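Local coordinates for beta-galactosidase (Bacillus circulans, PDB 4MAD), which probably hydrolyses terminal non-reducing beta-D-galactose residues in beta-D-galactosides, as a family 35 glycoside hydrolase, at residues 221-233 with 269-281. Residues are numbered along the deposited sequence; the frame is centred on the assembly and turned at random.
Sequences VNFGSRAESAFAQ and VETLEEILKQNGS
Ile275 packs among Phe223, Ala227 and Phe231, and its two branches divide the work. The longer branch puts CG1 3.7 Å from Ala227 CB and carries CD1 to the Phe223 ring, 3.9 Å from CE1; the shorter one, CG2, lies at the edge of the Phe231 ring. The methyl of Thr271 reaches the Phe223 ring edge more loosely. Gln278 sets its amide against the edge of the Phe231 ring, the two planes 66° apart. Farther out, Glu274 stretches over Ala227 to the start of helix 227-237. Its CG stands anti to the backbone N and the chain runs on extended, which brings the carboxylate to two successive amides: Ala227 N to OE1, a weak bond of 3.1 Å, and Glu228 N to OE2, also 3.1 Å but straighter at 163°, arriving from above the carboxylate plane. A water held by Ser229 N adds a weak bond to OE2. The carboxylate thus takes two amides of the helix's first turn from a neighbouring helix and probably gains from the helix dipole, although Glu228 OE1 lies only 4.6 Å from OE2. An alanine in place of Glu274 is likely to leave the Ala227 and Glu228 amides without these acceptors and weaken the tie between the helices. The segments 227-233 and 269-276 cross at -37° with their axes 9.5 Å apart; the helices they belong to, 227-237 and 265-276, are neighbours on the outside of the eight-stranded TIM barrel. Phe223 ends strand 218-223 beneath them, and Leu272 and Leu276 pack on helix 327-339.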
ATOM      1  N   VAL A 221      -4.975 -17.968 -12.885  1.00 15.12           N
ATOM      2  CA  VAL A 221      -3.882 -18.119 -11.948  1.00 16.02           C
ATOM      3  C   VAL A 221      -2.836 -17.012 -12.027  1.00 15.79           C
ATOM      4  O   VAL A 221      -2.730 -16.350 -13.039  1.00 17.62           O
ATOM      5  CB  VAL A 221      -3.173 -19.470 -12.152  1.00 20.00           C
ATOM      6  CG1 VAL A 221      -4.120 -20.621 -11.846  1.00 20.00           C
ATOM      7  CG2 VAL A 221      -2.632 -19.579 -13.569  1.00 20.00           C
ATOM      8  N   ASN A 222      -2.114 -16.983 -10.896  1.00 15.75           N
ATOM      9  CA  ASN A 222      -1.104 -16.007 -10.682  1.00 13.95           C
ATOM     10  C   ASN A 222       0.249 -16.648 -10.470  1.00 16.18           C
ATOM     11  O   ASN A 222       0.353 -17.569  -9.753  1.00 16.72           O
ATOM     12  CB  ASN A 222      -1.481 -15.211  -9.444  1.00 15.30           C
ATOM     13  CG  ASN A 222      -2.800 -14.526  -9.580  1.00 15.76           C
ATOM     14  OD1 ASN A 222      -3.234 -14.259 -10.655  1.00 15.86           O
ATOM     15  ND2 ASN A 222      -3.386 -14.164  -8.463  1.00 22.31           N
ATOM     16  N   PHE A 223       1.274 -16.131 -11.100  1.00 15.22           N
ATOM     17  CA  PHE A 223       2.556 -16.714 -10.970  1.00 15.02           C
ATOM     18  C   PHE A 223       3.707 -15.859 -11.500  1.00 15.09           C
ATOM     19  O   PHE A 223       3.520 -14.929 -12.190  1.00 13.57           O
ATOM     20  CB  PHE A 223       2.579 -18.089 -11.598  1.00 19.30           C
ATOM     21  CG  PHE A 223       2.295 -18.104 -13.075  1.00 16.45           C
ATOM     22  CD1 PHE A 223       3.255 -17.763 -13.979  1.00 18.53           C
ATOM     23  CD2 PHE A 223       1.090 -18.519 -13.567  1.00 19.01           C
ATOM     24  CE1 PHE A 223       2.999 -17.811 -15.308  1.00 20.32           C
ATOM     25  CE2 PHE A 223       0.828 -18.542 -14.906  1.00 21.75           C
ATOM     26  CZ  PHE A 223       1.768 -18.212 -15.768  1.00 20.63           C
ATOM     27  N   GLY A 224       4.898 -16.228 -11.091  1.00 12.99           N
ATOM     28  CA  GLY A 224       6.070 -15.570 -11.562  1.00 15.17           C
ATOM     29  C   GLY A 224       6.914 -16.327 -12.576  1.00 15.68           C
ATOM     30  O   GLY A 224       7.678 -15.756 -13.312  1.00 17.60           O
ATOM     31  N   SER A 225       6.771 -17.634 -12.582  1.00 16.31           N
ATOM     32  CA  SER A 225       7.490 -18.477 -13.504  1.00 16.27           C
ATOM     33  C   SER A 225       6.784 -19.818 -13.767  1.00 17.79           C
ATOM     34  O   SER A 225       5.822 -20.129 -13.105  1.00 17.20           O
ATOM     35  CB  SER A 225       8.917 -18.678 -13.044  1.00 22.28           C
ATOM     36  OG  SER A 225       8.962 -19.605 -12.022  1.00 26.17           O
ATOM     37  N   ARG A 226       7.297 -20.617 -14.697  1.00 15.87           N
ATOM     38  CA  ARG A 226       6.731 -21.940 -14.975  1.00 19.37           C
ATOM     39  C   ARG A 226       5.268 -21.993 -15.384  1.00 18.81           C
ATOM     40  O   ARG A 226       4.468 -22.621 -14.787  1.00 18.61           O
ATOM     41  CB  ARG A 226       7.043 -22.918 -13.840  1.00 18.84           C
ATOM     42  CG  ARG A 226       8.468 -22.852 -13.432  1.00 25.28           C
ATOM     43  CD  ARG A 226       9.080 -24.050 -12.876  1.00 36.81           C
ATOM     44  NE  ARG A 226       8.408 -25.289 -13.204  1.00 46.29           N
ATOM     45  CZ  ARG A 226       8.575 -26.415 -12.507  1.00 53.48           C
ATOM     46  NH1 ARG A 226       9.422 -26.458 -11.475  1.00 42.32           N
ATOM     47  NH2 ARG A 226       7.897 -27.488 -12.846  1.00 51.03           N
ATOM     48  N   ALA A 227       4.978 -21.287 -16.440  1.00 17.55           N
ATOM     49  CA  ALA A 227       3.657 -21.150 -16.988  1.00 18.92           C
ATOM     50  C   ALA A 227       3.069 -22.473 -17.475  1.00 19.03           C
ATOM     51  O   ALA A 227       1.921 -22.725 -17.319  1.00 20.01           O
ATOM     52  CB  ALA A 227       3.688 -20.146 -18.078  1.00 16.34           C
ATOM     53  N   GLU A 228       3.903 -23.300 -18.056  1.00 17.64           N
ATOM     54  CA  GLU A 228       3.404 -24.565 -18.508  1.00 20.20           C
ATOM     55  C   GLU A 228       2.865 -25.382 -17.335  1.00 20.21           C
ATOM     56  O   GLU A 228       1.830 -25.945 -17.377  1.00 21.00           O
ATOM     57  CB  GLU A 228       4.525 -25.352 -19.154  1.00 22.64           C
ATOM     58  CG  GLU A 228       4.088 -26.719 -19.535  1.00 36.79           C
ATOM     59  CD  GLU A 228       5.163 -27.570 -20.246  1.00 54.45           C
ATOM     60  OE1 GLU A 228       6.243 -27.076 -20.623  1.00 57.50           O
ATOM     61  OE2 GLU A 228       4.899 -28.763 -20.459  1.00 58.40           O
ATOM     62  N   SER A 229       3.619 -25.431 -16.274  1.00 18.83           N
ATOM     63  CA  SER A 229       3.187 -26.122 -15.099  1.00 19.62           C
ATOM     64  C   SER A 229       1.940 -25.493 -14.483  1.00 19.02           C
ATOM     65  O   SER A 229       1.035 -26.148 -14.047  1.00 16.75           O
ATOM     66  CB  SER A 229       4.323 -26.094 -14.096  1.00 23.30           C
ATOM     67  OG  SER A 229       3.828 -26.294 -12.859  1.00 28.55           O
ATOM     68  N   ALA A 230       1.943 -24.186 -14.444  1.00 17.79           N
ATOM     69  CA  ALA A 230       0.855 -23.455 -13.847  1.00 18.22           C
ATOM     70  C   ALA A 230      -0.445 -23.645 -14.593  1.00 18.86           C
ATOM     71  O   ALA A 230      -1.470 -23.924 -13.999  1.00 17.06           O
ATOM     72  CB  ALA A 230       1.177 -22.024 -13.750  1.00 16.89           C
ATOM     73  N   PHE A 231      -0.381 -23.516 -15.896  1.00 18.42           N
ATOM     74  CA  PHE A 231      -1.566 -23.767 -16.716  1.00 18.33           C
ATOM     75  C   PHE A 231      -2.050 -25.222 -16.666  1.00 18.27           C
ATOM     76  O   PHE A 231      -3.211 -25.499 -16.715  1.00 18.88           O
ATOM     77  CB  PHE A 231      -1.368 -23.273 -18.120  1.00 19.67           C
ATOM     78  CG  PHE A 231      -1.361 -21.784 -18.257  1.00 20.91           C
ATOM     79  CD1 PHE A 231      -2.145 -20.964 -17.476  1.00 20.13           C
ATOM     80  CD2 PHE A 231      -0.588 -21.203 -19.212  1.00 16.72           C
ATOM     81  CE1 PHE A 231      -2.147 -19.619 -17.692  1.00 20.32           C
ATOM     82  CE2 PHE A 231      -0.594 -19.887 -19.405  1.00 23.20           C
ATOM     83  CZ  PHE A 231      -1.360 -19.080 -18.650  1.00 21.59           C
ATOM     84  N   ALA A 232      -1.106 -26.139 -16.543  1.00 20.60           N
ATOM     85  CA  ALA A 232      -1.450 -27.529 -16.426  1.00 20.29           C
ATOM     86  C   ALA A 232      -2.246 -27.805 -15.170  1.00 20.08           C
ATOM     87  O   ALA A 232      -3.193 -28.506 -15.223  1.00 20.98           O
ATOM     88  CB  ALA A 232      -0.263 -28.350 -16.463  1.00 19.53           C
ATOM     89  N   GLN A 233      -1.837 -27.224 -14.062  1.00 19.97           N
ATOM     90  CA  GLN A 233      -2.566 -27.351 -12.819  1.00 19.83           C
ATOM     91  C   GLN A 233      -3.942 -26.788 -12.931  1.00 19.00           C
ATOM     92  O   GLN A 233      -4.857 -27.409 -12.546  1.00 21.04           O
ATOM     93  CB  GLN A 233      -1.862 -26.638 -11.690  1.00 20.62           C
ATOM     94  CG  GLN A 233      -1.075 -27.518 -10.885  1.00 32.76           C
ATOM     95  CD  GLN A 233      -1.911 -28.507 -10.116  1.00 32.12           C
ATOM     96  OE1 GLN A 233      -3.075 -28.675 -10.335  1.00 45.52           O
ATOM     97  NE2 GLN A 233      -1.322 -29.129  -9.246  1.00 42.69           N
ATOM     98  N   VAL A 269      11.065 -12.025 -20.458  1.00 16.94           N
ATOM     99  CA  VAL A 269      10.681 -12.461 -21.807  1.00 17.61           C
ATOM    100  C   VAL A 269      10.504 -13.972 -21.854  1.00 16.89           C
ATOM    101  O   VAL A 269       9.607 -14.481 -22.436  1.00 17.28           O
ATOM    102  CB  VAL A 269      11.691 -12.001 -22.845  1.00 18.29           C
ATOM    103  CG1 VAL A 269      11.632 -12.808 -24.073  1.00 19.07           C
ATOM    104  CG2 VAL A 269      11.566 -10.583 -23.120  1.00 20.68           C
ATOM    105  N   GLU A 270      11.359 -14.695 -21.171  1.00 17.89           N
ATOM    106  CA  GLU A 270      11.292 -16.109 -21.326  1.00 15.53           C
ATOM    107  C   GLU A 270       9.959 -16.641 -20.823  1.00 18.35           C
ATOM    108  O   GLU A 270       9.356 -17.488 -21.413  1.00 16.07           O
ATOM    109  CB  GLU A 270      12.430 -16.764 -20.598  1.00 19.28           C
ATOM    110  CG  GLU A 270      12.314 -18.218 -20.535  1.00 31.90           C
ATOM    111  CD  GLU A 270      13.650 -18.927 -20.316  1.00 38.73           C
ATOM    112  OE1 GLU A 270      14.602 -18.292 -19.979  1.00 36.06           O
ATOM    113  OE2 GLU A 270      13.701 -20.120 -20.464  1.00 41.17           O
ATOM    114  N   THR A 271       9.550 -16.144 -19.684  1.00 13.74           N
ATOM    115  CA  THR A 271       8.265 -16.529 -19.135  1.00 14.37           C
ATOM    116  C   THR A 271       7.061 -16.014 -19.905  1.00 14.88           C
ATOM    117  O   THR A 271       6.103 -16.676 -20.012  1.00 16.92           O
ATOM    118  CB  THR A 271       8.106 -16.267 -17.626  1.00 13.90           C
ATOM    119  OG1 THR A 271       9.051 -17.032 -16.904  1.00 16.94           O
ATOM    120  CG2 THR A 271       6.770 -16.644 -17.184  1.00 20.12           C
ATOM    121  N   LEU A 272       7.164 -14.812 -20.427  1.00 14.78           N
ATOM    122  CA  LEU A 272       6.095 -14.234 -21.179  1.00 14.86           C
ATOM    123  C   LEU A 272       5.837 -15.067 -22.427  1.00 16.77           C
ATOM    124  O   LEU A 272       4.749 -15.334 -22.756  1.00 15.47           O
ATOM    125  CB  LEU A 272       6.446 -12.813 -21.585  1.00 14.22           C
ATOM    126  CG  LEU A 272       5.508 -12.112 -22.555  1.00 17.17           C
ATOM    127  CD1 LEU A 272       4.191 -12.105 -21.990  1.00 15.69           C
ATOM    128  CD2 LEU A 272       5.931 -10.767 -22.831  1.00 14.75           C
ATOM    129  N   GLU A 273       6.895 -15.468 -23.108  1.00 18.07           N
ATOM    130  CA  GLU A 273       6.780 -16.302 -24.297  1.00 19.67           C
ATOM    131  C   GLU A 273       6.118 -17.613 -23.937  1.00 19.70           C
ATOM    132  O   GLU A 273       5.299 -18.099 -24.646  1.00 17.57           O
ATOM    133  CB  GLU A 273       8.137 -16.575 -24.928  1.00 22.57           C
ATOM    134  CG  GLU A 273       8.725 -15.427 -25.635  1.00 27.75           C
ATOM    135  CD  GLU A 273       8.274 -15.366 -27.082  1.00 32.94           C
ATOM    136  OE1 GLU A 273       7.412 -16.145 -27.453  1.00 33.37           O
ATOM    137  OE2 GLU A 273       8.783 -14.551 -27.820  1.00 33.93           O
ATOM    138  N   GLU A 274       6.460 -18.143 -22.774  1.00 18.56           N
ATOM    139  CA  GLU A 274       5.894 -19.392 -22.334  1.00 18.70           C
ATOM    140  C   GLU A 274       4.400 -19.208 -22.231  1.00 17.77           C
ATOM    141  O   GLU A 274       3.672 -20.069 -22.533  1.00 18.52           O
ATOM    142  CB  GLU A 274       6.483 -19.821 -20.990  1.00 20.55           C
ATOM    143  CG  GLU A 274       6.534 -21.276 -20.748  1.00 28.07           C
ATOM    144  CD  GLU A 274       6.914 -21.670 -19.295  1.00 34.40           C
ATOM    145  OE1 GLU A 274       7.247 -20.799 -18.485  1.00 33.49           O
ATOM    146  OE2 GLU A 274       6.850 -22.858 -19.002  1.00 28.24           O
ATOM    147  N   ILE A 275       3.991 -18.083 -21.717  1.00 13.82           N
ATOM    148  CA  ILE A 275       2.593 -17.830 -21.559  1.00 15.45           C
ATOM    149  C   ILE A 275       1.906 -17.690 -22.898  1.00 15.09           C
ATOM    150  O   ILE A 275       0.902 -18.264 -23.124  1.00 17.00           O
ATOM    151  CB  ILE A 275       2.346 -16.542 -20.772  1.00 13.29           C
ATOM    152  CG1 ILE A 275       2.789 -16.732 -19.331  1.00 15.11           C
ATOM    153  CG2 ILE A 275       0.927 -16.115 -20.870  1.00 15.00           C
ATOM    154  CD1 ILE A 275       2.690 -15.531 -18.471  1.00 14.64           C
ATOM    155  N   LEU A 276       2.472 -16.866 -23.741  1.00 14.33           N
ATOM    156  CA  LEU A 276       1.835 -16.486 -24.985  1.00 14.41           C
ATOM    157  C   LEU A 276       1.688 -17.667 -25.968  1.00 15.66           C
ATOM    158  O   LEU A 276       0.736 -17.752 -26.681  1.00 18.13           O
ATOM    159  CB  LEU A 276       2.540 -15.278 -25.594  1.00 14.56           C
ATOM    160  CG  LEU A 276       2.597 -14.002 -24.769  1.00 12.89           C
ATOM    161  CD1 LEU A 276       3.395 -12.946 -25.458  1.00 16.63           C
ATOM    162  CD2 LEU A 276       1.204 -13.532 -24.570  1.00 16.36           C
ATOM    163  N   LYS A 277       2.689 -18.522 -25.979  1.00 15.39           N
ATOM    164  CA  LYS A 277       2.768 -19.667 -26.886  1.00 17.80           C
ATOM    165  C   LYS A 277       1.654 -20.661 -26.579  1.00 16.99           C
ATOM    166  O   LYS A 277       1.297 -21.426 -27.374  1.00 18.69           O
ATOM    167  CB  LYS A 277       4.133 -20.333 -26.831  1.00 16.58           C
ATOM    168  CG  LYS A 277       5.270 -19.562 -27.504  1.00 17.87           C
ATOM    169  CD  LYS A 277       6.328 -20.508 -28.045  1.00 28.86           C
ATOM    170  CE  LYS A 277       7.520 -19.833 -28.674  1.00 29.88           C
ATOM    171  NZ  LYS A 277       8.231 -19.038 -27.688  1.00 30.78           N
ATOM    172  N   GLN A 278       1.131 -20.600 -25.379  1.00 17.87           N
ATOM    173  CA  GLN A 278       0.046 -21.471 -24.927  1.00 18.43           C
ATOM    174  C   GLN A 278      -1.295 -20.812 -25.174  1.00 18.16           C
ATOM    175  O   GLN A 278      -2.279 -21.248 -24.697  1.00 17.57           O
ATOM    176  CB  GLN A 278       0.155 -21.859 -23.458  1.00 17.80           C
ATOM    177  CG  GLN A 278       1.243 -22.748 -23.151  1.00 20.49           C
ATOM    178  CD  GLN A 278       1.358 -23.019 -21.676  1.00 19.96           C
ATOM    179  OE1 GLN A 278       2.043 -22.322 -21.000  1.00 24.27           O
ATOM    180  NE2 GLN A 278       0.655 -23.976 -21.194  1.00 16.81           N
ATOM    181  N   ASN A 279      -1.266 -19.749 -25.938  1.00 16.29           N
ATOM    182  CA  ASN A 279      -2.430 -18.956 -26.199  1.00 16.92           C
ATOM    183  C   ASN A 279      -2.962 -18.348 -24.905  1.00 17.12           C
ATOM    184  O   ASN A 279      -4.131 -18.182 -24.727  1.00 17.88           O
ATOM    185  CB  ASN A 279      -3.521 -19.755 -26.862  1.00 18.38           C
ATOM    186  CG  ASN A 279      -4.441 -18.892 -27.650  1.00 24.68           C
ATOM    187  OD1 ASN A 279      -4.138 -17.790 -27.909  1.00 23.43           O
ATOM    188  ND2 ASN A 279      -5.581 -19.407 -28.022  1.00 27.95           N
ATOM    189  N   GLY A 280      -2.047 -18.066 -24.008  1.00 17.08           N
ATOM    190  CA  GLY A 280      -2.371 -17.362 -22.784  1.00 19.00           C
ATOM    191  C   GLY A 280      -2.552 -15.865 -22.901  1.00 17.37           C
ATOM    192  O   GLY A 280      -1.881 -15.219 -23.671  1.00 18.63           O
ATOM    193  N   SER A 281      -3.492 -15.360 -22.106  1.00 16.81           N
ATOM    194  CA  SER A 281      -3.633 -13.959 -21.828  1.00 15.95           C
ATOM    195  C   SER A 281      -2.877 -13.637 -20.565  1.00 17.22           C
ATOM    196  O   SER A 281      -2.578 -14.485 -19.797  1.00 17.88           O
ATOM    197  CB  SER A 281      -5.058 -13.548 -21.654  1.00 18.18           C
ATOM    198  OG  SER A 281      -5.794 -13.672 -22.797  1.00 19.76           O
TER
HETATM  199  O   HOH W   1       6.569 -24.956 -16.322  1.00 32.52           O